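Local atomic coordinates of probable leucine/isoleucine/valine-binding protein (Rhodopirellula baltica, PDB entry 4KV7), a protein that probably binds leucine, isoleucine, valine or a related small ligand as a periplasmic binding protein of the leucine-binding family. Residues Thr142-Val150 against Gly172-His183; Leu216-Tyr226 against Phe241-Gly252. The protein carries 1 engineered substitution. All coordinates share one frame; numbering follows the deposited sequence.

Contact 1. Residues Thr142-Val150 against Gly172-His183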
loop_
_atom_site.group_PDB
_atom_site.type_symbol
_atom_site.label_atom_id
_atom_site.label_comp_id
_atom_site.label_asym_id
_atom_site.label_seq_id
_atom_site.Cartn_x
_atom_site.Cartn_y
_atom_site.Cartn_z
ATOM N N THR A 142 -7.445 -3.889 9.473
ATOM C CA THR A 142 -7.877 -5.086 10.200
ATOM C C THR A 142 -8.958 -4.793 11.224
ATOM O O THR A 142 -9.832 -5.627 11.457
ATOM C CB THR A 142 -6.699 -5.854 10.846
ATOM O OG1 THR A 142 -5.970 -4.986 11.720
ATOM C CG2 THR A 142 -5.774 -6.446 9.778
ATOM N N ALA A 143 -8.921 -3.615 11.831
ATOM C CA ALA A 143 -9.983 -3.224 12.753
ATOM C C ALA A 143 -11.303 -3.135 11.999
ATOM O O ALA A 143 -12.338 -3.598 12.488
ATOM C CB ALA A 143 -9.650 -1.890 13.421
ATOM N N ALA A 144 -11.282 -2.523 10.822
ATOM C CA ALA A 144 -12.504 -2.397 10.031
ATOM C C ALA A 144 -13.070 -3.772 9.669
ATOM O O ALA A 144 -14.271 -4.005 9.793
ATOM C CB ALA A 144 -12.248 -1.574 8.788
HETATM N N MSE A 145 -12.196 -4.683 9.246
HETATM C CA MSE A 145 -12.608 -6.035 8.902
HETATM C C MSE A 145 -13.214 -6.760 10.093
HETATM O O MSE A 145 -14.300 -7.342 9.995
HETATM C CB MSE A 145 -11.406 -6.845 8.415
HETATM C CG MSE A 145 -10.818 -6.422 7.102
HETATM SE SE MSE A 145 -9.276 -7.520 6.838
HETATM C CE MSE A 145 -8.858 -7.114 4.971
ATOM N N VAL A 146 -12.492 -6.761 11.212
ATOM C CA VAL A 146 -12.925 -7.521 12.373
ATOM C C VAL A 146 -14.243 -6.977 12.907
ATOM O O VAL A 146 -15.161 -7.754 13.200
ATOM C CB VAL A 146 -11.835 -7.567 13.461
ATOM C CG1 VAL A 146 -12.406 -8.055 14.799
ATOM C CG2 VAL A 146 -10.664 -8.430 12.999
ATOM N N ASP A 147 -14.358 -5.658 13.035
ATOM C CA ASP A 147 -15.603 -5.090 13.536
ATOM C C ASP A 147 -16.772 -5.466 12.632
ATOM O O ASP A 147 -17.856 -5.788 13.112
ATOM C CB ASP A 147 -15.512 -3.565 13.653
ATOM C CG ASP A 147 -14.621 -3.101 14.796
ATOM O OD1 ASP A 147 -14.332 -3.899 15.706
ATOM O OD2 ASP A 147 -14.208 -1.918 14.774
ATOM N N ALA A 148 -16.547 -5.434 11.321
ATOM C CA ALA A 148 -17.621 -5.752 10.386
ATOM C C ALA A 148 -18.011 -7.226 10.431
ATOM O O ALA A 148 -19.186 -7.559 10.324
ATOM C CB ALA A 148 -17.236 -5.352 8.989
ATOM N N LEU A 149 -17.024 -8.104 10.580
ATOM C CA LEU A 149 -17.295 -9.531 10.691
ATOM C C LEU A 149 -18.114 -9.843 11.937
ATOM O O LEU A 149 -19.095 -10.584 11.882
ATOM C CB LEU A 149 -15.982 -10.320 10.701
ATOM C CG LEU A 149 -15.274 -10.392 9.350
ATOM C CD1 LEU A 149 -13.821 -10.785 9.532
ATOM C CD2 LEU A 149 -15.994 -11.393 8.445
ATOM N N VAL A 150 -17.688 -9.282 13.063
ATOM C CA VAL A 150 -18.371 -9.522 14.323
ATOM C C VAL A 150 -19.788 -8.958 14.282
ATOM O O VAL A 150 -20.709 -9.572 14.806
ATOM C CB VAL A 150 -17.563 -8.941 15.503
ATOM C CG1 VAL A 150 -18.361 -8.976 16.793
ATOM C CG2 VAL A 150 -16.248 -9.704 15.655
ATOM N N GLY A 172 0.171 -7.285 10.346
ATOM C CA GLY A 172 -1.241 -7.483 10.071
ATOM C C GLY A 172 -1.911 -8.396 11.086
ATOM O O GLY A 172 -3.039 -8.135 11.532
ATOM N N PHE A 173 -1.225 -9.475 11.445
ATOM C CA PHE A 173 -1.713 -10.383 12.472
ATOM C C PHE A 173 -1.927 -9.663 13.797
ATOM O O PHE A 173 -2.967 -9.818 14.439
ATOM C CB PHE A 173 -0.743 -11.547 12.655
ATOM C CG PHE A 173 -1.166 -12.500 13.729
ATOM C CD1 PHE A 173 -2.264 -13.340 13.546
ATOM C CD2 PHE A 173 -0.469 -12.564 14.927
ATOM C CE1 PHE A 173 -2.654 -14.215 14.546
ATOM C CE2 PHE A 173 -0.853 -13.443 15.924
ATOM C CZ PHE A 173 -1.945 -14.268 15.732
ATOM N N PHE A 174 -0.945 -8.885 14.214
ATOM C CA PHE A 174 -1.065 -8.160 15.468
ATOM C C PHE A 174 -2.194 -7.133 15.429
ATOM O O PHE A 174 -2.873 -6.920 16.436
ATOM C CB PHE A 174 0.278 -7.540 15.847
ATOM C CG PHE A 174 1.324 -8.561 16.224
ATOM C CD1 PHE A 174 0.966 -9.725 16.885
ATOM C CD2 PHE A 174 2.660 -8.367 15.897
ATOM C CE1 PHE A 174 1.926 -10.672 17.231
ATOM C CE2 PHE A 174 3.626 -9.307 16.238
ATOM C CZ PHE A 174 3.254 -10.460 16.901
ATOM N N GLY A 175 -2.424 -6.520 14.270
ATOM C CA GLY A 175 -3.573 -5.642 14.103
ATOM C C GLY A 175 -4.878 -6.400 14.281
ATOM O O GLY A 175 -5.795 -5.938 14.965
ATOM N N GLY A 176 -4.973 -7.573 13.674
ATOM C CA GLY A 176 -6.151 -8.403 13.825
ATOM C C GLY A 176 -6.382 -8.850 15.258
ATOM O O GLY A 176 -7.511 -8.820 15.758
ATOM N N LEU A 177 -5.304 -9.243 15.929
ATOM C CA LEU A 177 -5.350 -9.645 17.325
ATOM C C LEU A 177 -5.896 -8.521 18.202
ATOM O O LEU A 177 -6.770 -8.748 19.048
ATOM C CB LEU A 177 -3.951 -10.050 17.789
ATOM C CG LEU A 177 -3.789 -10.351 19.275
ATOM C CD1 LEU A 177 -4.619 -11.552 19.716
ATOM C CD2 LEU A 177 -2.317 -10.562 19.595
ATOM N N ALA A 178 -5.372 -7.311 18.019
ATOM C CA ALA A 178 -5.842 -6.167 18.795
ATOM C C ALA A 178 -7.326 -5.908 18.546
ATOM O O ALA A 178 -8.089 -5.628 19.477
ATOM C CB ALA A 178 -5.025 -4.933 18.459
ATOM N N ALA A 179 -7.749 -6.020 17.295
ATOM C CA ALA A 179 -9.144 -5.766 16.965
ATOM C C ALA A 179 -10.066 -6.814 17.585
ATOM O O ALA A 179 -11.133 -6.494 18.094
ATOM C CB ALA A 179 -9.338 -5.688 15.463
ATOM N N ILE A 180 -9.643 -8.072 17.545
ATOM C CA ILE A 180 -10.401 -9.160 18.156
ATOM C C ILE A 180 -10.507 -8.963 19.672
ATOM O O ILE A 180 -11.573 -9.152 20.266
ATOM C CB ILE A 180 -9.754 -10.522 17.805
ATOM C CG1 ILE A 180 -10.035 -10.874 16.340
ATOM C CG2 ILE A 180 -10.270 -11.630 18.711
ATOM C CD1 ILE A 180 -9.178 -12.009 15.784
ATOM N N ARG A 181 -9.394 -8.563 20.284
ATOM C CA ARG A 181 -9.332 -8.384 21.731
ATOM C C ARG A 181 -10.270 -7.314 22.246
ATOM O O ARG A 181 -10.636 -7.318 23.406
ATOM C CB ARG A 181 -7.902 -8.082 22.174
ATOM C CG ARG A 181 -7.069 -9.324 22.275
ATOM C CD ARG A 181 -5.669 -9.035 22.761
ATOM N NE ARG A 181 -5.071 -10.250 23.300
ATOM C CZ ARG A 181 -3.768 -10.507 23.333
ATOM N NH1 ARG A 181 -2.895 -9.635 22.857
ATOM N NH2 ARG A 181 -3.343 -11.650 23.856
ATOM N N ARG A 182 -10.686 -6.397 21.387
ATOM C CA ARG A 182 -11.643 -5.399 21.810
ATOM C C ARG A 182 -13.009 -6.035 22.049
ATOM O O ARG A 182 -13.798 -5.538 22.839
ATOM C CB ARG A 182 -11.739 -4.316 20.742
ATOM C CG ARG A 182 -11.977 -2.930 21.285
ATOM C CD ARG A 182 -11.910 -1.898 20.148
ATOM N NE ARG A 182 -12.930 -2.166 19.139
ATOM C CZ ARG A 182 -14.231 -1.954 19.311
ATOM N NH1 ARG A 182 -15.083 -2.253 18.341
ATOM N NH2 ARG A 182 -14.689 -1.462 20.455
ATOM N N HIS A 183 -13.271 -7.142 21.352
ATOM C CA HIS A 183 -14.540 -7.864 21.463
ATOM C C HIS A 183 -14.506 -9.035 22.434
ATOM O O HIS A 183 -15.527 -9.401 22.995
ATOM C CB HIS A 183 -14.966 -8.388 20.089
ATOM C CG HIS A 183 -15.249 -7.305 19.106
ATOM N ND1 HIS A 183 -16.396 -6.547 19.154
ATOM C CD2 HIS A 183 -14.518 -6.826 18.071
ATOM C CE1 HIS A 183 -16.370 -5.658 18.175
ATOM N NE2 HIS A 183 -15.241 -5.807 17.507
HETATM O O HOH W 1 -11.983 -3.993 17.132
#

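Contact 2. Residues Leu216-Tyr226 against Phe241-Gly252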
loop_
_atom_site.group_PDB
_atom_site.type_symbol
_atom_site.label_atom_id
_atom_site.label_comp_id
_atom_site.label_asym_id
_atom_site.label_seq_id
_atom_site.Cartn_x
_atom_site.Cartn_y
_atom_site.Cartn_z
ATOM N N LEU A 216 -13.252 -24.431 12.970
ATOM C CA LEU A 216 -12.814 -24.088 11.621
ATOM C C LEU A 216 -13.113 -22.615 11.347
ATOM O O LEU A 216 -14.208 -22.147 11.650
ATOM C CB LEU A 216 -13.548 -24.968 10.614
ATOM C CG LEU A 216 -13.194 -24.822 9.136
ATOM C CD1 LEU A 216 -11.813 -25.412 8.840
ATOM C CD2 LEU A 216 -14.261 -25.460 8.260
ATOM N N PRO A 217 -12.145 -21.871 10.801
ATOM C CA PRO A 217 -12.422 -20.451 10.562
ATOM C C PRO A 217 -13.545 -20.229 9.554
ATOM O O PRO A 217 -13.643 -20.952 8.555
ATOM C CB PRO A 217 -11.100 -19.927 9.993
ATOM C CG PRO A 217 -10.070 -20.882 10.469
ATOM C CD PRO A 217 -10.751 -22.223 10.481
ATOM N N LYS A 218 -14.397 -19.244 9.837
ATOM C CA LYS A 218 -15.424 -18.825 8.888
ATOM C C LYS A 218 -14.961 -17.645 8.054
ATOM O O LYS A 218 -15.552 -17.348 7.014
ATOM C CB LYS A 218 -16.728 -18.480 9.601
ATOM C CG LYS A 218 -17.425 -19.693 10.171
ATOM C CD LYS A 218 -18.757 -19.337 10.824
ATOM C CE LYS A 218 -19.574 -20.588 11.125
ATOM N NZ LYS A 218 -18.827 -21.584 11.934
ATOM N N ALA A 219 -13.901 -16.989 8.508
ATOM C CA ALA A 219 -13.326 -15.871 7.789
ATOM C C ALA A 219 -11.825 -16.013 7.876
ATOM O O ALA A 219 -11.297 -16.386 8.932
ATOM C CB ALA A 219 -13.760 -14.546 8.418
ATOM N N VAL A 220 -11.138 -15.720 6.779
ATOM C CA VAL A 220 -9.684 -15.738 6.755
ATOM C C VAL A 220 -9.186 -14.401 6.231
ATOM O O VAL A 220 -9.449 -14.023 5.085
ATOM C CB VAL A 220 -9.129 -16.883 5.884
ATOM C CG1 VAL A 220 -7.618 -16.803 5.792
ATOM C CG2 VAL A 220 -9.549 -18.231 6.449
ATOM N N ILE A 221 -8.475 -13.681 7.094
ATOM C CA ILE A 221 -7.846 -12.415 6.760
ATOM C C ILE A 221 -6.459 -12.705 6.206
ATOM O O ILE A 221 -5.617 -13.330 6.865
ATOM C CB ILE A 221 -7.808 -11.478 7.995
ATOM C CG1 ILE A 221 -9.235 -11.046 8.347
ATOM C CG2 ILE A 221 -6.938 -10.256 7.725
ATOM C CD1 ILE A 221 -9.388 -10.331 9.698
HETATM N N MSE A 222 -6.237 -12.254 4.977
HETATM C CA MSE A 222 -5.003 -12.534 4.248
HETATM C C MSE A 222 -4.069 -11.337 4.277
HETATM O O MSE A 222 -4.383 -10.261 3.741
HETATM C CB MSE A 222 -5.314 -12.921 2.804
HETATM C CG MSE A 222 -6.252 -14.109 2.702
HETATM SE SE MSE A 222 -6.546 -14.784 0.904
HETATM C CE MSE A 222 -7.141 -13.128 0.083
ATOM N N VAL A 223 -2.928 -11.532 4.921
ATOM C CA VAL A 223 -1.900 -10.508 5.025
ATOM C C VAL A 223 -0.707 -11.033 4.228
ATOM O O VAL A 223 0.263 -11.557 4.777
ATOM C CB VAL A 223 -1.530 -10.219 6.506
ATOM C CG1 VAL A 223 -0.599 -9.032 6.583
ATOM C CG2 VAL A 223 -2.783 -9.978 7.356
ATOM N N GLY A 224 -0.823 -10.929 2.909
ATOM C CA GLY A 224 0.137 -11.531 2.015
ATOM C C GLY A 224 0.218 -10.777 0.713
ATOM O O GLY A 224 -0.169 -9.614 0.651
ATOM N N THR A 225 0.752 -11.421 -0.320
ATOM C CA THR A 225 0.779 -10.846 -1.660
ATOM C C THR A 225 -0.052 -11.707 -2.607
ATOM O O THR A 225 -0.404 -12.850 -2.287
ATOM C CB THR A 225 2.204 -10.727 -2.195
ATOM O OG1 THR A 225 2.823 -12.016 -2.154
ATOM C CG2 THR A 225 3.006 -9.725 -1.346
ATOM N N TYR A 226 -0.337 -11.170 -3.789
ATOM C CA TYR A 226 -1.278 -11.795 -4.704
ATOM C C TYR A 226 -0.931 -13.221 -5.099
ATOM O O TYR A 226 -1.830 -14.056 -5.190
ATOM C CB TYR A 226 -1.540 -10.927 -5.941
ATOM C CG TYR A 226 -0.302 -10.524 -6.707
ATOM C CD1 TYR A 226 0.375 -9.345 -6.391
ATOM C CD2 TYR A 226 0.172 -11.291 -7.765
ATOM C CE1 TYR A 226 1.506 -8.956 -7.094
ATOM C CE2 TYR A 226 1.300 -10.905 -8.471
ATOM C CZ TYR A 226 1.959 -9.734 -8.134
ATOM O OH TYR A 226 3.079 -9.317 -8.797
ATOM N N PHE A 241 -12.780 -26.186 1.465
ATOM C CA PHE A 241 -12.788 -25.124 2.464
ATOM C C PHE A 241 -13.109 -23.789 1.802
ATOM O O PHE A 241 -12.332 -23.303 0.980
ATOM C CB PHE A 241 -11.419 -25.059 3.140
ATOM C CG PHE A 241 -11.296 -24.000 4.201
ATOM C CD1 PHE A 241 -12.229 -23.898 5.225
ATOM C CD2 PHE A 241 -10.210 -23.141 4.203
ATOM C CE1 PHE A 241 -12.094 -22.929 6.209
ATOM C CE2 PHE A 241 -10.069 -22.175 5.183
ATOM C CZ PHE A 241 -11.013 -22.078 6.191
ATOM N N ASN A 242 -14.242 -23.196 2.168
ATOM C CA ASN A 242 -14.702 -21.962 1.537
ATOM C C ASN A 242 -15.141 -20.883 2.531
ATOM O O ASN A 242 -16.311 -20.497 2.569
ATOM C CB ASN A 242 -15.839 -22.261 0.552
ATOM C CG ASN A 242 -15.394 -23.135 -0.611
ATOM O OD1 ASN A 242 -14.837 -22.641 -1.593
ATOM N ND2 ASN A 242 -15.642 -24.435 -0.507
ATOM N N PRO A 243 -14.202 -20.375 3.335
ATOM C CA PRO A 243 -14.543 -19.301 4.267
ATOM C C PRO A 243 -14.692 -17.990 3.512
ATOM O O PRO A 243 -14.398 -17.934 2.317
ATOM C CB PRO A 243 -13.294 -19.214 5.136
ATOM C CG PRO A 243 -12.180 -19.530 4.160
ATOM C CD PRO A 243 -12.752 -20.647 3.312
ATOM N N GLN A 244 -15.122 -16.940 4.197
ATOM C CA GLN A 244 -15.013 -15.605 3.631
ATOM C C GLN A 244 -13.550 -15.188 3.667
ATOM O O GLN A 244 -12.953 -15.109 4.740
ATOM C CB GLN A 244 -15.841 -14.615 4.446
ATOM C CG GLN A 244 -15.683 -13.172 3.999
ATOM C CD GLN A 244 -16.253 -12.927 2.616
ATOM O OE1 GLN A 244 -17.454 -13.057 2.402
ATOM N NE2 GLN A 244 -15.396 -12.545 1.673
ATOM N N PHE A 245 -12.968 -14.925 2.498
ATOM C CA PHE A 245 -11.598 -14.427 2.419
ATOM C C PHE A 245 -11.614 -12.911 2.389
ATOM O O PHE A 245 -12.448 -12.311 1.707
ATOM C CB PHE A 245 -10.895 -14.970 1.172
ATOM C CG PHE A 245 -10.581 -16.437 1.246
ATOM C CD1 PHE A 245 -9.552 -16.888 2.057
ATOM C CD2 PHE A 245 -11.310 -17.360 0.515
ATOM C CE1 PHE A 245 -9.245 -18.225 2.134
ATOM C CE2 PHE A 245 -11.007 -18.706 0.588
ATOM C CZ PHE A 245 -9.969 -19.136 1.403
ATOM N N LEU A 246 -10.701 -12.301 3.133
ATOM C CA LEU A 246 -10.561 -10.844 3.138
ATOM C C LEU A 246 -9.101 -10.491 2.934
ATOM O O LEU A 246 -8.245 -10.927 3.704
ATOM C CB LEU A 246 -11.023 -10.230 4.461
ATOM C CG LEU A 246 -12.464 -10.539 4.879
ATOM C CD1 LEU A 246 -12.542 -11.757 5.801
ATOM C CD2 LEU A 246 -13.101 -9.326 5.538
ATOM N N ALA A 247 -8.813 -9.678 1.923
ATOM C CA ALA A 247 -7.445 -9.309 1.577
ATOM C C ALA A 247 -7.160 -7.889 2.035
ATOM O O ALA A 247 -7.954 -6.975 1.779
ATOM C CB ALA A 247 -7.257 -9.410 0.078
ATOM N N VAL A 248 -6.022 -7.680 2.681
ATOM C CA VAL A 248 -5.606 -6.308 2.968
ATOM C C VAL A 248 -5.134 -5.633 1.686
ATOM O O VAL A 248 -4.902 -6.286 0.649
ATOM C CB VAL A 248 -4.528 -6.208 4.073
ATOM C CG1 VAL A 248 -5.050 -6.793 5.389
ATOM C CG2 VAL A 248 -3.229 -6.866 3.652
ATOM N N SER A 249 -4.952 -4.323 1.767
ATOM C CA SER A 249 -4.584 -3.500 0.623
ATOM C C SER A 249 -3.369 -4.012 -0.145
ATOM O O SER A 249 -3.356 -4.024 -1.385
ATOM C CB SER A 249 -4.310 -2.082 1.120
ATOM O OG SER A 249 -3.289 -2.114 2.095
ATOM N N PHE A 250 -2.344 -4.406 0.594
ATOM C CA PHE A 250 -1.046 -4.756 0.045
ATOM C C PHE A 250 -1.100 -6.008 -0.826
ATOM O O PHE A 250 -0.220 -6.200 -1.655
ATOM C CB PHE A 250 -0.057 -4.968 1.204
ATOM C CG PHE A 250 1.386 -5.108 0.783
ATOM C CD1 PHE A 250 1.927 -6.347 0.460
ATOM C CD2 PHE A 250 2.213 -3.992 0.743
ATOM C CE1 PHE A 250 3.247 -6.468 0.086
ATOM C CE2 PHE A 250 3.531 -4.107 0.353
ATOM C CZ PHE A 250 4.054 -5.354 0.021
ATOM N N VAL A 251 -2.104 -6.866 -0.641
ATOM C CA VAL A 251 -2.212 -8.076 -1.455
ATOM C C VAL A 251 -2.184 -7.743 -2.939
ATOM O O VAL A 251 -1.553 -8.447 -3.722
ATOM C CB VAL A 251 -3.497 -8.864 -1.106
ATOM C CG1 VAL A 251 -3.704 -10.035 -2.060
ATOM C CG2 VAL A 251 -3.439 -9.351 0.330
ATOM N N GLY A 252 -2.866 -6.667 -3.318
ATOM C CA GLY A 252 -3.013 -6.287 -4.713
ATOM C C GLY A 252 -4.268 -6.905 -5.290
ATOM O O GLY A 252 -4.220 -7.969 -5.917
#

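Contact 1. Residues Thr142-Val150 against Gly172-His183
G172 and G175 bring bare backbone up to T142: T142 CG2 lies 3.7 Å from G172 O, while T142 OG1 sits directly on the backbone at G175, 3.1 Å from G175 C, as simple packing, since this hydroxyl bonds back to Y138 and A139. G176 passes beside T142 CB with its backbone N. One turn on, A179 and I180 form, with G176 and H183, the hole that takes V146 as a knob; V146 CB and A179 CB are 3.7 Å apart, and V146 CG1, anti to the backbone N (chi1 166°), is carried toward I180 CG1 and the H183 ring. R182 and H183 reach one carboxylate oxygen from the same face. R182 NH1 hydrogen-bonds D147 OD1 within a salt bridge, guanidinium perpendicular to carboxylate; H183 NE2 donates to D147 OD1 at 2.8 Å on the anti side, its ring turned 82° from the carboxylate. A water linking D147 OD1, A179 O and R182 NE adds a third donor. V150 CG1 makes a CH-pi contact with one face of H183. The helix axes cross at -39°; M145, V146 and L149 seat helix 138-151 on strand 219-223, and on helix 167-183 F173 stacks on H193 and meets F161 edge-to-face.

Contact 2. Residues Leu216-Tyr226 against Phe241-Gly252
The F241 ring has P243 CD of its own segment over the centre of one face and P217 O at its edge, 3.4 Å from CE1. L216 CD1 reaches the same CE1 obliquely, as does V220 CG2 the neighbouring CZ. P243 also serves a second ring, its CG lying over one face of F245 toward the rim. That ring meets V220 CB and the selenium of M222 obliquely, SE standing 3.8 Å from F245 CD1 in a Met-aromatic contact. The bend of M222 at its last torsion (chi3 -55°) turns CE onto A247 CB, 3.7 Å away. F250 receives T225 CG2 and G224 O at its edge, and Y226 has V251 O at its own. Between these rings the backbones pair as parallel strands 219-223 and 244-247, joined through helix 226-238 in the beta-alpha-beta unit of this periplasmic binding protein's sheet. Five hydrogen bonds run from Q244 N to K218 O at one end to V248 N to M222 O at the other; M222 N to L246 O, 2.7 Å, is nearly straight at 173°. A219, I221 and L246 meet on the face turned to helix 138-151, with A219 CB 4.0 Å from L246 CD1, whereas F245 and M222 lie against helix 226-238. Past the strands, V251 CG2 packs 3.3 Å from G224 O, which accepts a hydrogen bond from Y168 OH. The F250 ring meets those of Y68, F116 and Y168 beside a formic acid molecule, probably from crystallisation, consistent with the ligand cleft between the lobes of such proteins.

In the fold
Contact 1 joins two helices lying on the mixed sheet, and contact 2 joins two central strands of that sheet. M145 of helix 138-151 connects them: its selenium touches I221 CG2 and its CE lies 3.3 Å from A247 O, so residues 142-150 pack over the paired strands while meeting 172-183 on another side. Contact 2 is the more buried, and its cohesion comes from regular backbone hydrogen bonds and apolar packing on both sheet faces. Contact 1 is only partly buried; close glycine and alanine packing gives way to a charged, water-bridged group around D147 at its more exposed end. The two contacts follow one another along the chain, their centres about 13 Å apart.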